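Local coordinates for protein lactococcus lactis MG1363 DpsA (Lactococcus lactis, PDB 1ZS3) that probably binds DNA and protects it during oxidative stress, as a dodecameric, ferritin-like Dps protein, at residues W109-E112 with D113-E116. Residues are numbered along the deposited sequence; the frame is centred on the assembly and turned at random.
Sequences WTDE and DLLE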
loop_
_atom_site.group_PDB
_atom_site.type_symbol
_atom_site.label_atom_id
_atom_site.label_comp_id
_atom_site.label_asym_id
_atom_site.label_seq_id
_atom_site.Cartn_x
_atom_site.Cartn_y
_atom_site.Cartn_z
ATOM N N TRP A 109 -15.607 38.355 -4.493
ATOM C CA TRP A 109 -15.748 38.082 -5.912
ATOM C C TRP A 109 -16.522 36.801 -6.120
ATOM O O TRP A 109 -16.625 35.967 -5.230
ATOM C CB TRP A 109 -14.384 37.912 -6.585
ATOM C CG TRP A 109 -13.567 39.137 -6.757
ATOM C CD1 TRP A 109 -13.794 40.371 -6.207
ATOM C CD2 TRP A 109 -12.346 39.265 -7.520
ATOM N NE1 TRP A 109 -12.786 41.247 -6.577
ATOM C CE2 TRP A 109 -11.906 40.581 -7.395
ATOM C CE3 TRP A 109 -11.610 38.376 -8.318
ATOM C CZ2 TRP A 109 -10.727 41.059 -8.014
ATOM C CZ3 TRP A 109 -10.442 38.846 -8.933
ATOM C CH2 TRP A 109 -10.039 40.161 -8.787
ATOM N N THR A 110 -17.003 36.631 -7.343
ATOM C CA THR A 110 -17.647 35.411 -7.710
ATOM C C THR A 110 -16.614 34.374 -8.202
ATOM O O THR A 110 -15.486 34.719 -8.586
ATOM C CB THR A 110 -18.691 35.751 -8.750
ATOM O OG1 THR A 110 -19.682 34.717 -8.746
ATOM C CG2 THR A 110 -18.124 35.719 -10.179
ATOM N N ASP A 111 -17.010 33.104 -8.141
ATOM C CA ASP A 111 -16.182 31.997 -8.564
ATOM C C ASP A 111 -15.748 32.133 -9.995
ATOM O O ASP A 111 -14.596 31.884 -10.300
ATOM C CB ASP A 111 -16.891 30.659 -8.323
ATOM C CG ASP A 111 -17.059 30.358 -6.861
ATOM O OD1 ASP A 111 -17.643 29.300 -6.560
ATOM O OD2 ASP A 111 -16.660 31.129 -5.959
ATOM N N GLU A 112 -16.663 32.511 -10.886
ATOM C CA GLU A 112 -16.326 32.718 -12.286
ATOM C C GLU A 112 -15.240 33.781 -12.415
ATOM O O GLU A 112 -14.315 33.667 -13.228
ATOM C CB GLU A 112 -17.563 33.078 -13.123
ATOM C CG GLU A 112 -18.682 32.000 -13.124
ATOM C CD GLU A 112 -19.516 31.845 -11.798
ATOM O OE1 GLU A 112 -19.677 30.683 -11.313
ATOM O OE2 GLU A 112 -20.020 32.844 -11.218
ATOM N N ASP A 113 -15.299 34.824 -11.578
ATOM C CA ASP A 113 -14.330 35.921 -11.675
ATOM C C ASP A 113 -12.980 35.553 -11.048
ATOM O O ASP A 113 -11.958 35.988 -11.543
ATOM C CB ASP A 113 -14.850 37.237 -11.042
ATOM C CG ASP A 113 -16.055 37.869 -11.831
ATOM O OD1 ASP A 113 -15.991 37.904 -13.081
ATOM O OD2 ASP A 113 -17.076 38.345 -11.291
ATOM N N LEU A 114 -12.962 34.789 -9.961
ATOM C CA LEU A 114 -11.677 34.338 -9.420
ATOM C C LEU A 114 -10.929 33.538 -10.464
ATOM O O LEU A 114 -9.750 33.740 -10.673
ATOM C CB LEU A 114 -11.914 33.488 -8.180
ATOM C CG LEU A 114 -12.413 34.299 -6.975
ATOM C CD1 LEU A 114 -13.224 33.403 -6.099
ATOM C CD2 LEU A 114 -11.225 34.857 -6.205
ATOM N N LEU A 115 -11.631 32.634 -11.142
ATOM C CA LEU A 115 -10.988 31.752 -12.120
ATOM C C LEU A 115 -10.404 32.552 -13.226
ATOM O O LEU A 115 -9.262 32.324 -13.624
ATOM C CB LEU A 115 -11.970 30.738 -12.676
ATOM C CG LEU A 115 -11.811 29.382 -11.977
ATOM C CD1 LEU A 115 -12.045 29.456 -10.486
ATOM C CD2 LEU A 115 -12.724 28.377 -12.585
ATOM N N GLU A 116 -11.175 33.516 -13.702
ATOM C CA GLU A 116 -10.750 34.390 -14.788
ATOM C C GLU A 116 -9.491 35.218 -14.445
ATOM O O GLU A 116 -8.635 35.435 -15.296
ATOM C CB GLU A 116 -11.910 35.286 -15.167
ATOM C CG GLU A 116 -11.891 35.708 -16.626
ATOM C CD GLU A 116 -13.252 36.163 -17.099
ATOM O OE1 GLU A 116 -13.983 35.343 -17.737
ATOM O OE2 GLU A 116 -13.587 37.332 -16.779
#
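Trp-109 and Thr-110 meet Asp-113 and Leu-114 at the first turn of helix 111-138, where Thr-110 holds the N-cap position of this helix, part of the four-helix bundle of the ferritin-like Dps fold. The carbonyl oxygen of Thr-110 is shared: Leu-114 N bonds to Thr-110 O at 2.9 Å, approaching nearly along the C=O axis, while Asp-113 N adds a weak, bent bond to the same atom. The next two i to i+4 backbone bonds follow, from Leu-115 N to Asp-111 O and from Glu-116 N to Glu-112 O.

The indole of Trp-109 lies beside this turn, its CE3 lying 4.1 Å from Leu-114 CD2 and 4.0 Å from Asp-113 O, an oblique approach. With CG anti to the carbonyl carbon (chi1 -72°), the six-membered part of the indole comes to lie beside Asp-113 O and Leu-114 CD2, and Trp-109 CB comes up against Leu-114 CG. On another side of the turn, the methyl CG2 of Thr-110 packs against the Asp-113 side chain. Its hydroxyl does not cap the helix; with chi1 at -157°, Thr-110 OG1 is directed to Glu-112 OE2, 3.1 Å away, and meets that oxygen from above the carboxylate plane. A valine here would probably leave Glu-112 OE2 without this hydroxyl partner and the glutamate side chain freer to turn.

Farther out, Leu-115 leans on Leu-162 of helix 142-165, and Asp-111 ties the helix start to the short loop between helices 27-51 and 55-81, its OD1 accepting a hydrogen bond from Ser-54 N and its OD2 one from Lys-53 N.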